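Local coordinates for uncharacterized protein (Bacteroides ovatus, PDB 4QEY), which is of unknown function but belongs to a family of PLAT/LH2 and C2-like lipoproteins, whose members are thought to bind calcium, at residues T10-I15 with Y100-E105; V16-G21 with K94-A99; G80-T85 with S118-N123; E105-E110 with F124-T129. One frame throughout, in Å; residues are numbered along the deposited sequence. Where two conformers were deposited one is given.

Contact 1. Residues T10-I15 with Y100-E105. With EDO (1,2-ethanediol), chain O.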
loop_
_atom_site.group_PDB
_atom_site.type_symbol
_atom_site.label_atom_id
_atom_site.label_comp_id
_atom_site.label_asym_id
_atom_site.label_seq_id
_atom_site.Cartn_x
_atom_site.Cartn_y
_atom_site.Cartn_z
ATOM N N THR A 10 5.151 7.684 -17.799
ATOM C CA THR A 10 5.516 8.818 -16.945
ATOM C C THR A 10 4.241 9.608 -16.579
ATOM O O THR A 10 3.435 9.941 -17.456
ATOM C CB THR A 10 6.577 9.693 -17.641
ATOM O OG1 THR A 10 7.719 8.877 -17.924
ATOM C CG2 THR A 10 7.009 10.891 -16.800
ATOM N N GLY A 11 4.095 9.879 -15.280
ATOM C CA GLY A 11 2.977 10.620 -14.706
ATOM C C GLY A 11 2.955 10.567 -13.191
ATOM O O GLY A 11 3.965 10.236 -12.558
ATOM N N VAL A 12 1.793 10.889 -12.595
ATOM C CA VAL A 12 1.634 10.838 -11.142
ATOM C C VAL A 12 1.317 9.391 -10.763
ATOM O O VAL A 12 0.193 8.916 -10.969
ATOM C CB VAL A 12 0.577 11.841 -10.586
ATOM C CG1 VAL A 12 0.421 11.711 -9.063
ATOM C CG2 VAL A 12 0.921 13.275 -10.966
ATOM N N HIS A 13 2.333 8.686 -10.259
ATOM C CA HIS A 13 2.225 7.313 -9.769
ATOM C C HIS A 13 1.710 7.368 -8.343
ATOM O O HIS A 13 2.267 8.107 -7.531
ATOM C CB HIS A 13 3.566 6.578 -9.877
ATOM C CG HIS A 13 3.944 6.234 -11.280
ATOM N ND1 HIS A 13 3.975 4.928 -11.710
ATOM C CD2 HIS A 13 4.239 7.041 -12.321
ATOM C CE1 HIS A 13 4.333 4.972 -12.982
ATOM N NE2 HIS A 13 4.504 6.223 -13.392
ATOM N N LYS A 14 0.599 6.657 -8.068
ATOM C CA LYS A 14 -0.086 6.667 -6.778
ATOM C C LYS A 14 -0.557 5.274 -6.407
ATOM O O LYS A 14 -1.022 4.535 -7.263
ATOM C CB LYS A 14 -1.284 7.638 -6.858
ATOM C CG LYS A 14 -2.151 7.801 -5.604
ATOM C CD LYS A 14 -3.281 8.750 -5.924
ATOM C CE LYS A 14 -4.229 9.022 -4.793
ATOM N NZ LYS A 14 -5.306 9.952 -5.232
ATOM N N ILE A 15 -0.420 4.911 -5.128
ATOM C CA ILE A 15 -0.892 3.638 -4.599
ATOM C C ILE A 15 -1.709 3.950 -3.340
ATOM O O ILE A 15 -1.235 4.645 -2.437
ATOM C CB ILE A 15 0.222 2.579 -4.343
ATOM C CG1 ILE A 15 0.951 2.196 -5.665
ATOM C CG2 ILE A 15 -0.379 1.329 -3.683
ATOM C CD1 ILE A 15 2.104 1.200 -5.563
ATOM N N TYR A 100 -2.395 3.617 -9.416
ATOM C CA TYR A 100 -2.820 4.589 -10.416
ATOM C C TYR A 100 -1.636 5.281 -11.090
ATOM O O TYR A 100 -0.568 5.415 -10.492
ATOM C CB TYR A 100 -3.713 5.680 -9.776
ATOM C CG TYR A 100 -4.915 5.200 -8.996
ATOM C CD1 TYR A 100 -4.821 4.932 -7.631
ATOM C CD2 TYR A 100 -6.172 5.110 -9.593
ATOM C CE1 TYR A 100 -5.932 4.523 -6.894
ATOM C CE2 TYR A 100 -7.293 4.702 -8.867
ATOM C CZ TYR A 100 -7.169 4.420 -7.513
ATOM O OH TYR A 100 -8.250 4.004 -6.771
ATOM N N ILE A 101 -1.844 5.744 -12.330
ATOM C CA ILE A 101 -0.941 6.596 -13.102
ATOM C C ILE A 101 -1.846 7.677 -13.659
ATOM O O ILE A 101 -2.716 7.378 -14.491
ATOM C CB ILE A 101 -0.051 5.900 -14.173
ATOM C CG1 ILE A 101 0.752 4.714 -13.589
ATOM C CG2 ILE A 101 0.884 6.936 -14.820
ATOM C CD1 ILE A 101 1.475 3.819 -14.662
ATOM N N ASP A 102 -1.711 8.908 -13.126
ATOM C CA ASP A 102 -2.517 10.087 -13.483
ATOM C C ASP A 102 -4.023 9.785 -13.265
ATOM O O ASP A 102 -4.851 10.015 -14.148
ATOM C CB ASP A 102 -2.242 10.569 -14.926
ATOM C CG ASP A 102 -0.847 11.109 -15.159
ATOM O OD1 ASP A 102 -0.321 11.805 -14.264
ATOM O OD2 ASP A 102 -0.319 10.916 -16.274
ATOM N N ASN A 103 -4.347 9.237 -12.069
ATOM C CA ASN A 103 -5.695 8.895 -11.574
ATOM C C ASN A 103 -6.425 7.849 -12.493
ATOM O O ASN A 103 -7.651 7.697 -12.419
ATOM C CB ASN A 103 -6.559 10.170 -11.416
ATOM C CG ASN A 103 -6.027 11.113 -10.349
ATOM O OD1 ASN A 103 -5.602 10.711 -9.244
ATOM N ND2 ASN A 103 -6.023 12.398 -10.665
ATOM N N LYS A 104 -5.649 7.084 -13.282
ATOM C CA LYS A 104 -6.125 5.971 -14.093
ATOM C C LYS A 104 -5.599 4.690 -13.454
ATOM O O LYS A 104 -4.380 4.532 -13.323
ATOM C CB LYS A 104 -5.696 6.116 -15.561
ATOM N N GLU A 105 -6.509 3.815 -12.985
ATOM C CA GLU A 105 -6.159 2.553 -12.344
ATOM C C GLU A 105 -5.393 1.647 -13.319
ATOM O O GLU A 105 -5.874 1.348 -14.411
ATOM C CB GLU A 105 -7.408 1.843 -11.817
ATOM C CG GLU A 105 -7.085 0.521 -11.151
ATOM C CD GLU A 105 -8.279 -0.291 -10.711
ATOM O OE1 GLU A 105 -9.297 0.310 -10.291
ATOM O OE2 GLU A 105 -8.178 -1.539 -10.755
HETATM C C1 EDO O . -8.669 8.479 -7.301
HETATM O O1 EDO O . -8.291 8.054 -5.997
HETATM C C2 EDO O . -7.465 8.289 -8.223
HETATM O O2 EDO O . -6.367 9.014 -7.670
HETATM O O HOH W 1 -2.321 9.254 -9.703
#

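Contact 2. Residues V16-G21 with K94-A99. With EDO (1,2-ethanediol), chain N; EDO (1,2-ethanediol), chain L.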
loop_
_atom_site.group_PDB
_atom_site.type_symbol
_atom_site.label_atom_id
_atom_site.label_comp_id
_atom_site.label_asym_id
_atom_site.label_seq_id
_atom_site.Cartn_x
_atom_site.Cartn_y
_atom_site.Cartn_z
ATOM N N VAL A 16 -2.958 3.461 -3.314
ATOM C CA VAL A 16 -3.866 3.608 -2.185
ATOM C C VAL A 16 -4.053 2.226 -1.545
ATOM O O VAL A 16 -4.350 1.242 -2.238
ATOM C CB VAL A 16 -5.217 4.254 -2.596
ATOM C CG1 VAL A 16 -6.144 4.429 -1.385
ATOM C CG2 VAL A 16 -4.998 5.591 -3.292
ATOM N N VAL A 17 -3.836 2.158 -0.224
ATOM C CA VAL A 17 -4.027 0.962 0.587
ATOM C C VAL A 17 -5.238 1.233 1.482
ATOM O O VAL A 17 -5.322 2.287 2.118
ATOM C CB VAL A 17 -2.747 0.556 1.387
ATOM C CG1 VAL A 17 -2.977 -0.719 2.201
ATOM C CG2 VAL A 17 -1.550 0.376 0.451
ATOM N N GLU A 18 -6.209 0.311 1.465
ATOM C CA GLU A 18 -7.417 0.382 2.282
ATOM C C GLU A 18 -7.578 -0.896 3.088
ATOM O O GLU A 18 -7.291 -1.986 2.583
ATOM C CB GLU A 18 -8.665 0.633 1.437
ATOM C CG GLU A 18 -8.796 2.043 0.901
ATOM C CD GLU A 18 -10.103 2.377 0.203
ATOM O OE1 GLU A 18 -10.895 1.453 -0.086
ATOM O OE2 GLU A 18 -10.328 3.577 -0.072
ATOM N N GLN A 19 -8.040 -0.764 4.342
ATOM C CA GLN A 19 -8.298 -1.902 5.210
ATOM C C GLN A 19 -9.677 -1.788 5.839
ATOM O O GLN A 19 -10.142 -0.686 6.130
ATOM C CB GLN A 19 -7.227 -2.051 6.303
ATOM C CG GLN A 19 -7.126 -0.880 7.288
ATOM C CD GLN A 19 -6.216 -1.184 8.441
ATOM O OE1 GLN A 19 -5.988 -2.336 8.775
ATOM N NE2 GLN A 19 -5.693 -0.149 9.073
ATOM N N SER A 20 -10.328 -2.928 6.058
ATOM C CA SER A 20 -11.636 -3.009 6.714
ATOM C C SER A 20 -11.739 -4.360 7.434
ATOM O O SER A 20 -10.918 -5.241 7.208
ATOM C CB SER A 20 -12.784 -2.799 5.722
ATOM O OG SER A 20 -12.869 -3.792 4.711
ATOM N N GLY A 21 -12.717 -4.485 8.317
ATOM C CA GLY A 21 -12.940 -5.692 9.091
ATOM C C GLY A 21 -12.486 -5.529 10.516
ATOM O O GLY A 21 -12.627 -4.448 11.102
ATOM N N LYS A 94 -9.809 -7.270 5.471
ATOM C CA LYS A 94 -9.934 -7.036 4.039
ATOM C C LYS A 94 -8.959 -5.953 3.656
ATOM O O LYS A 94 -8.943 -4.890 4.286
ATOM C CB LYS A 94 -11.377 -6.657 3.646
ATOM C CG LYS A 94 -12.225 -7.719 3.023
ATOM C CD LYS A 94 -13.476 -7.046 2.484
ATOM C CE LYS A 94 -14.509 -8.034 2.005
ATOM N NZ LYS A 94 -15.781 -7.355 1.634
ATOM N N ILE A 95 -8.118 -6.228 2.655
ATOM C CA ILE A 95 -7.111 -5.293 2.145
ATOM C C ILE A 95 -7.325 -5.056 0.669
ATOM O O ILE A 95 -7.500 -6.015 -0.082
ATOM C CB ILE A 95 -5.671 -5.849 2.414
ATOM C CG1 ILE A 95 -5.334 -5.930 3.928
ATOM C CG2 ILE A 95 -4.572 -5.102 1.643
ATOM C CD1 ILE A 95 -5.229 -4.581 4.674
ATOM N N SER A 96 -7.302 -3.786 0.251
ATOM C CA SER A 96 -7.320 -3.446 -1.165
ATOM C C SER A 96 -6.117 -2.548 -1.438
ATOM O O SER A 96 -5.850 -1.618 -0.668
ATOM C CB SER A 96 -8.634 -2.809 -1.617
ATOM O OG SER A 96 -8.758 -1.446 -1.252
ATOM N N VAL A 97 -5.339 -2.893 -2.469
ATOM C CA VAL A 97 -4.170 -2.120 -2.894
ATOM C C VAL A 97 -4.442 -1.699 -4.338
ATOM O O VAL A 97 -4.501 -2.563 -5.214
ATOM C CB VAL A 97 -2.826 -2.874 -2.728
ATOM C CG1 VAL A 97 -1.661 -1.941 -3.003
ATOM C CG2 VAL A 97 -2.693 -3.496 -1.331
ATOM N N ILE A 98 -4.687 -0.398 -4.575
ATOM C CA ILE A 98 -5.009 0.082 -5.924
ATOM C C ILE A 98 -3.913 1.053 -6.391
ATOM O O ILE A 98 -3.602 2.038 -5.712
ATOM C CB ILE A 98 -6.418 0.726 -6.034
ATOM C CG1 ILE A 98 -7.502 -0.180 -5.408
ATOM C CG2 ILE A 98 -6.741 0.985 -7.494
ATOM C CD1 ILE A 98 -8.851 0.482 -5.187
ATOM N N ALA A 99 -3.344 0.749 -7.567
ATOM C CA ALA A 99 -2.282 1.515 -8.203
ATOM C C ALA A 99 -2.836 2.355 -9.350
ATOM O O ALA A 99 -3.654 1.878 -10.149
ATOM C CB ALA A 99 -1.198 0.579 -8.706
HETATM C C1 EDO N . -11.547 -3.071 1.137
HETATM O O1 EDO N . -10.757 -3.194 2.304
HETATM C C2 EDO N . -11.647 -1.563 0.798
HETATM O O2 EDO N . -12.201 -0.789 1.876
HETATM C C1 EDO L . -4.654 -2.417 11.596
HETATM O O1 EDO L . -5.297 -3.529 11.039
HETATM C C2 EDO L . -3.170 -2.768 11.651
HETATM O O2 EDO L . -2.392 -1.717 12.165
HETATM O O HOH W 2 -7.137 0.586 -2.321
#

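Contact 3. Residues G80-T85 with S118-N123. With EDO (1,2-ethanediol), chain P.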
loop_
_atom_site.group_PDB
_atom_site.type_symbol
_atom_site.label_atom_id
_atom_site.label_comp_id
_atom_site.label_asym_id
_atom_site.label_seq_id
_atom_site.Cartn_x
_atom_site.Cartn_y
_atom_site.Cartn_z
ATOM N N GLY A 80 3.771 -4.747 1.644
ATOM C CA GLY A 80 3.098 -4.809 2.932
ATOM C C GLY A 80 3.166 -6.147 3.643
ATOM O O GLY A 80 3.458 -7.186 3.040
ATOM N N SER A 81 2.892 -6.116 4.947
ATOM C CA SER A 81 2.798 -7.301 5.775
ATOM C C SER A 81 1.582 -7.167 6.670
ATOM O O SER A 81 1.214 -6.075 7.099
ATOM C CB SER A 81 4.074 -7.566 6.584
ATOM O OG SER A 81 4.320 -6.628 7.620
ATOM N N VAL A 82 0.917 -8.292 6.874
ATOM C CA VAL A 82 -0.261 -8.462 7.730
ATOM C C VAL A 82 0.092 -9.535 8.771
ATOM O O VAL A 82 0.466 -10.646 8.399
ATOM C CB VAL A 82 -1.529 -8.812 6.905
ATOM C CG1 VAL A 82 -2.713 -9.113 7.818
ATOM C CG2 VAL A 82 -1.878 -7.703 5.922
ATOM N N ILE A 83 0.066 -9.165 10.054
ATOM C CA ILE A 83 0.348 -10.051 11.187
ATOM C C ILE A 83 -0.836 -9.948 12.126
ATOM O O ILE A 83 -1.269 -8.835 12.403
ATOM C CB ILE A 83 1.718 -9.746 11.908
ATOM C CG1 ILE A 83 2.939 -9.740 10.951
ATOM C CG2 ILE A 83 1.987 -10.717 13.058
ATOM C CD1 ILE A 83 3.243 -8.434 10.333
ATOM N N SER A 84 -1.401 -11.091 12.525
ATOM C CA SER A 84 -2.524 -11.222 13.448
ATOM C C SER A 84 -2.043 -11.159 14.880
ATOM O O SER A 84 -1.030 -11.797 15.227
ATOM C CB SER A 84 -3.259 -12.533 13.208
ATOM O OG SER A 84 -2.415 -13.631 13.526
ATOM N N THR A 85 -2.808 -10.427 15.726
ATOM C CA THR A 85 -2.498 -10.197 17.145
ATOM C C THR A 85 -3.602 -10.814 18.066
ATOM O O THR A 85 -3.746 -10.400 19.218
ATOM C CB THR A 85 -2.342 -8.689 17.377
ATOM O OG1 THR A 85 -3.541 -8.033 16.985
ATOM C CG2 THR A 85 -1.191 -8.096 16.606
ATOM N N SER A 118 -3.621 -19.440 15.478
ATOM C CA SER A 118 -2.174 -19.266 15.490
ATOM C C SER A 118 -1.807 -17.928 14.841
ATOM O O SER A 118 -2.677 -17.263 14.265
ATOM C CB SER A 118 -1.504 -20.435 14.765
ATOM O OG SER A 118 -2.018 -20.576 13.447
ATOM N N THR A 119 -0.525 -17.531 14.934
ATOM C CA THR A 119 -0.054 -16.272 14.374
ATOM C C THR A 119 -0.067 -16.370 12.841
ATOM O O THR A 119 0.486 -17.304 12.262
ATOM C CB THR A 119 1.331 -15.911 14.931
ATOM O OG1 THR A 119 1.273 -15.945 16.356
ATOM C CG2 THR A 119 1.808 -14.527 14.481
ATOM N N LEU A 120 -0.756 -15.402 12.211
ATOM C CA LEU A 120 -0.908 -15.227 10.765
ATOM C C LEU A 120 0.147 -14.238 10.306
ATOM O O LEU A 120 0.243 -13.144 10.855
ATOM C CB LEU A 120 -2.348 -14.767 10.431
ATOM C CG LEU A 120 -2.726 -14.405 8.993
ATOM C CD1 LEU A 120 -4.160 -14.783 8.704
ATOM C CD2 LEU A 120 -2.502 -12.919 8.699
ATOM N N VAL A 121 0.995 -14.667 9.365
ATOM C CA VAL A 121 2.048 -13.831 8.804
ATOM C C VAL A 121 1.878 -13.899 7.306
ATOM O O VAL A 121 2.183 -14.921 6.687
ATOM C CB VAL A 121 3.492 -14.176 9.270
ATOM C CG1 VAL A 121 4.496 -13.227 8.627
ATOM C CG2 VAL A 121 3.622 -14.115 10.792
ATOM N N GLU A 122 1.345 -12.818 6.738
ATOM C CA GLU A 122 1.061 -12.691 5.309
ATOM C C GLU A 122 1.769 -11.472 4.712
ATOM O O GLU A 122 2.068 -10.520 5.428
ATOM C CB GLU A 122 -0.445 -12.593 5.099
ATOM C CG GLU A 122 -1.193 -13.878 5.431
ATOM C CD GLU A 122 -1.029 -15.009 4.442
ATOM O OE1 GLU A 122 -1.068 -14.747 3.218
ATOM O OE2 GLU A 122 -0.922 -16.170 4.894
ATOM N N ASN A 123 2.081 -11.527 3.409
ATOM C CA ASN A 123 2.800 -10.462 2.702
ATOM C C ASN A 123 2.176 -10.167 1.365
ATOM O O ASN A 123 1.514 -11.037 0.777
ATOM C CB ASN A 123 4.270 -10.853 2.489
ATOM C CG ASN A 123 5.028 -11.088 3.759
ATOM O OD1 ASN A 123 5.504 -10.152 4.409
ATOM N ND2 ASN A 123 5.147 -12.353 4.140
HETATM C C1 EDO P . 0.036 -17.824 8.095
HETATM O O1 EDO P . 0.758 -17.875 6.882
HETATM C C2 EDO P . 0.916 -18.447 9.203
HETATM O O2 EDO P . 2.114 -17.688 9.335
#

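Contact 4. Residues E105-E110 with F124-T129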
loop_
_atom_site.group_PDB
_atom_site.type_symbol
_atom_site.label_atom_id
_atom_site.label_comp_id
_atom_site.label_asym_id
_atom_site.label_seq_id
_atom_site.Cartn_x
_atom_site.Cartn_y
_atom_site.Cartn_z
ATOM N N GLU A 105 -6.509 3.815 -12.985
ATOM C CA GLU A 105 -6.159 2.553 -12.344
ATOM C C GLU A 105 -5.393 1.647 -13.319
ATOM O O GLU A 105 -5.874 1.348 -14.411
ATOM C CB GLU A 105 -7.408 1.843 -11.817
ATOM C CG GLU A 105 -7.085 0.521 -11.151
ATOM C CD GLU A 105 -8.279 -0.291 -10.711
ATOM O OE1 GLU A 105 -9.297 0.310 -10.291
ATOM O OE2 GLU A 105 -8.178 -1.539 -10.755
ATOM N N VAL A 106 -4.197 1.218 -12.903
ATOM C CA VAL A 106 -3.303 0.392 -13.716
ATOM C C VAL A 106 -3.110 -0.984 -13.058
ATOM O O VAL A 106 -2.755 -1.940 -13.747
ATOM C CB VAL A 106 -1.941 1.094 -13.969
ATOM C CG1 VAL A 106 -2.119 2.311 -14.880
ATOM C CG2 VAL A 106 -1.242 1.486 -12.667
ATOM N N ASN A 107 -3.344 -1.091 -11.747
ATOM C CA ASN A 107 -3.189 -2.352 -11.039
ATOM C C ASN A 107 -4.052 -2.376 -9.773
ATOM O O ASN A 107 -4.421 -1.318 -9.246
ATOM C CB ASN A 107 -1.717 -2.605 -10.687
ATOM C CG ASN A 107 -1.383 -4.050 -10.510
ATOM O OD1 ASN A 107 -2.230 -4.940 -10.649
ATOM N ND2 ASN A 107 -0.114 -4.315 -10.293
ATOM N N ARG A 108 -4.395 -3.592 -9.312
ATOM C CA ARG A 108 -5.256 -3.801 -8.149
ATOM C C ARG A 108 -5.013 -5.158 -7.525
ATOM O O ARG A 108 -4.906 -6.161 -8.228
ATOM C CB ARG A 108 -6.744 -3.675 -8.549
ATOM C CG ARG A 108 -7.770 -3.889 -7.426
ATOM C CD ARG A 108 -9.198 -3.922 -7.973
ATOM N NE ARG A 108 -9.661 -2.597 -8.385
ATOM C CZ ARG A 108 -10.423 -1.801 -7.637
ATOM N NH1 ARG A 108 -10.851 -2.206 -6.442
ATOM N NH2 ARG A 108 -10.785 -0.605 -8.088
ATOM N N LEU A 109 -4.964 -5.185 -6.195
ATOM C CA LEU A 109 -4.871 -6.409 -5.411
ATOM C C LEU A 109 -5.917 -6.364 -4.311
ATOM O O LEU A 109 -5.977 -5.404 -3.549
ATOM C CB LEU A 109 -3.461 -6.658 -4.825
ATOM C CG LEU A 109 -3.298 -7.961 -4.020
ATOM C CD1 LEU A 109 -3.475 -9.204 -4.909
ATOM C CD2 LEU A 109 -1.974 -8.009 -3.325
ATOM N N GLU A 110 -6.758 -7.390 -4.269
ATOM C CA GLU A 110 -7.798 -7.583 -3.265
ATOM C C GLU A 110 -7.469 -8.827 -2.457
ATOM O O GLU A 110 -7.352 -9.917 -3.026
ATOM C CB GLU A 110 -9.196 -7.690 -3.909
ATOM C CG GLU A 110 -9.700 -6.451 -4.637
ATOM C CD GLU A 110 -10.340 -5.353 -3.807
ATOM O OE1 GLU A 110 -10.231 -5.390 -2.558
ATOM O OE2 GLU A 110 -11.002 -4.475 -4.413
ATOM N N PHE A 124 2.393 -8.937 0.870
ATOM C CA PHE A 124 1.932 -8.534 -0.455
ATOM C C PHE A 124 2.879 -7.505 -1.025
ATOM O O PHE A 124 3.596 -6.832 -0.279
ATOM C CB PHE A 124 0.478 -8.005 -0.457
ATOM C CG PHE A 124 0.213 -6.758 0.337
ATOM C CD1 PHE A 124 0.507 -5.502 -0.190
ATOM C CD2 PHE A 124 -0.366 -6.830 1.600
ATOM C CE1 PHE A 124 0.272 -4.336 0.555
ATOM C CE2 PHE A 124 -0.612 -5.668 2.340
ATOM C CZ PHE A 124 -0.307 -4.424 1.804
ATOM N N SER A 125 2.879 -7.392 -2.357
ATOM C CA SER A 125 3.695 -6.445 -3.120
ATOM C C SER A 125 2.954 -6.087 -4.383
ATOM O O SER A 125 2.579 -6.982 -5.157
ATOM C CB SER A 125 5.076 -7.029 -3.418
ATOM O OG SER A 125 5.865 -6.120 -4.164
ATOM N N VAL A 126 2.670 -4.787 -4.563
ATOM C CA VAL A 126 1.939 -4.263 -5.732
ATOM C C VAL A 126 2.689 -3.055 -6.286
ATOM O O VAL A 126 3.141 -2.200 -5.526
ATOM C CB VAL A 126 0.460 -3.905 -5.379
ATOM C CG1 VAL A 126 -0.320 -3.432 -6.609
ATOM C CG2 VAL A 126 -0.257 -5.083 -4.722
ATOM N N SER A 127 2.806 -2.981 -7.602
ATOM C CA SER A 127 3.494 -1.892 -8.278
ATOM C C SER A 127 2.597 -1.293 -9.367
ATOM O O SER A 127 1.646 -1.952 -9.810
ATOM C CB SER A 127 4.809 -2.399 -8.867
ATOM O OG SER A 127 5.541 -1.360 -9.494
ATOM N N THR A 128 2.892 -0.039 -9.789
ATOM C CA THR A 128 2.155 0.648 -10.861
ATOM C C THR A 128 2.614 0.162 -12.236
ATOM O O THR A 128 1.879 0.335 -13.199
ATOM C CB THR A 128 2.328 2.174 -10.767
ATOM O OG1 THR A 128 3.724 2.485 -10.764
ATOM C CG2 THR A 128 1.656 2.785 -9.539
ATOM N N THR A 129 3.824 -0.440 -12.331
ATOM C CA THR A 129 4.439 -0.881 -13.595
ATOM C C THR A 129 4.587 -2.429 -13.712
ATOM O O THR A 129 5.383 -2.905 -14.536
ATOM C CB THR A 129 5.826 -0.236 -13.734
ATOM O OG1 THR A 129 6.638 -0.637 -12.638
ATOM C CG2 THR A 129 5.766 1.282 -13.820
#

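Contact 1. Residues T10-I15 with Y100-E105
His13 and Ile101 lie side by side as an antiparallel, non-hydrogen-bonded pair in one sheet of a beta sandwich. Ile101 is also the first residue of the type I' turn, Ile101 to Lys104, that links strands 92-101 and 104-114 as a hairpin. Ile101 CG1 stands over one face of the imidazole, 3.9 Å from the centroid of the His13 ring, in a CH-pi contact. Ile101 CD1 reaches to 3.5 Å from His13 CE1, near the rim. His13 CG is anti to its carbonyl carbon (chi1 -72°), and this lays the ring alongside the isoleucine. Both ring nitrogens are bonded: ND1 to Thr128 OG1 and NE2 to Thr9 O. An alanine here would probably leave Thr128 OG1 and Thr9 O without these partners and open a gap beside Ile101.

The next pair, Lys14 with Tyr100, points to the other face of the sheet. Tyr100 N gives a bond of 2.7 Å to Lys14 O. The fully extended Lys14 chain carries NZ to O2 of a bound ethanediol at 2.8 Å. C2 of the same molecule lies over one face of the Tyr100 ring. At the turn, Asp102 N is 2.9 Å from Val12 O, its acceptor. A water also donates to Val12 O and accepts from Asn103 N. Val12 N returns a nearly straight bond (175°) of 2.8 Å to Asp102 OD1, which it meets from above the carboxylate plane.

Contact 2. Residues V16-G21 with K94-A99
Val16 O takes two hydrogen bonds, one from Ile98 N at 2.9 Å and one from a water at 2.9 Å. The same water is 2.8 Å from Ser96 OG and is hydrogen-bonded to it. Ser96 OG sits between its own backbone N and carbonyl carbon (chi1 77°). There it lies 3.4 Å from Glu18 CB on the neighbouring strand. Further along, Ser20 OG rests 3.4 Å from Lys94 CB. An ethanediol lies over this face. It is bonded to Ser20 OG and, weakly, to Lys94 O and Glu18 OE1.

Strands 13-21 and 92-101 are the two middle strands of a four-stranded antiparallel sheet in the sandwich. Six backbone bonds join the segments, two at each of the pairs Val16-Ile98, Glu18-Ser96 and Ser20-Lys94.

Val17, Gln19, Ile95 and Val97 point to the other face, toward Leu28, Ile30 and Phe124 of the second sheet. The Val17 and Val97 side chains lie side by side and point the same way, with Val17 CG2 4.2 Å from Val97 CG1. Ile95 CD1 touches Gln19 CB at 3.6 Å. Beyond CG the Gln19 chain is extended and leads away from Ile95. Its NE2 donates to the carbonyls of Val60 and Glu62.

Contact 3. Residues G80-T85 with S118-N123
Ser84, Leu120 and Val82 bury the most surface where strand 73-84 meets the start of strand 121-127. The two run antiparallel, and strand 121-127 is an outermost strand of its sheet in the beta sandwich.

Two bonds link Ser84 and Leu120. Ser84 N donates to Leu120 O at 3.1 Å. In the conformer described, Leu120 N donates 2.8 Å to Ser84 OG. Ser84 OG sits between the backbone N and the carbonyl carbon (chi1 65°), and this brings it to the Leu120 amide. Ser84 has a second conformer, and the OG bond is therefore doubtful as a constant feature.

Leu120 CG is anti to its backbone N (chi1 175°). Its CD2 lies beside Val82 CG1 at 3.9 Å, and the two side chains point the same way. Val82 also packs on Phe26 and Leu28 of strand 26-36 and on Tyr113 of the other sheet. Its backbone pairs with Glu122: Val82 N is 2.9 Å from Glu122 O, and Glu122 N is 2.9 Å from Val82 O. On the opposite face, Ile83 CG2 touches Thr119 CG2 at 4.1 Å.

In one conformer, then, a side-chain oxygen at Ser84 takes the kind of bond that a backbone carbonyl takes at Val82. The join is fixed mainly by main-chain bonds, and Val82 and Leu120 add an apolar patch on the side facing the sandwich interior.

Contact 4. Residues E105-E110 with F124-T129
Asn107 reaches from strand 104-114 to Ser127, near the end of strand 121-127. Its CB lies 3.5 Å from Ser127 O. CG is anti to the backbone N (chi1 -155°), and it passes Val126 CG1 at 4.1 Å. At the tip, ND2 donates 3.0 Å to Ser127 O. The bond is nearly straight (172°) and lies close to both the amide and the carbonyl planes. ND2 also rests 3.8 Å from Val126 CG1. The other branch, OD1, turns back and accepts from Arg108 N, which sits above the amide carbonyl plane. An alanine here would probably cost Ser127 O this donor, leaving it to Ser130 OG, and uncover one side of Val126.

Val106 and Asn107 both face Ala99, a classic beta bulge. The side chains of both residues start toward strand 121-127. Val106 CG2 meets Thr128 O at 3.4 Å. Farther on, Leu109 CB packs on Val126 CG2 at 3.6 Å, and Leu109 CD2 reaches Phe124 CB at 3.8 Å.

The two strands are edges of different sheets, and the axes of the two short segments come no closer than 7.4 Å. Apolar side chains fill most of the join, and the Asn107 amide supplies the one direct hydrogen bond between these two segments.

Contacts 1 and 2 hold the same two strands, 13-21 and 92-101. Contact 2 is the more central, with regular backbone pairing and one face turned to the sandwich interior. Contact 1 is the outer end, where the regular pairing runs out into a turn and Asp102 adds a side-chain bond. Contact 3 pairs the outermost strand 121-127 of the second sheet with strand 73-84, on the opposite side of the chain's centre from contact 1. Contact 4 differs in kind: it joins the edges of the two sheets through side chains. It borders the other three. Its Thr128 bonds His13 of contact 1, its Leu109 pairs with Val97 of contact 2, and its Phe124 pairs with Gly80 of contact 3.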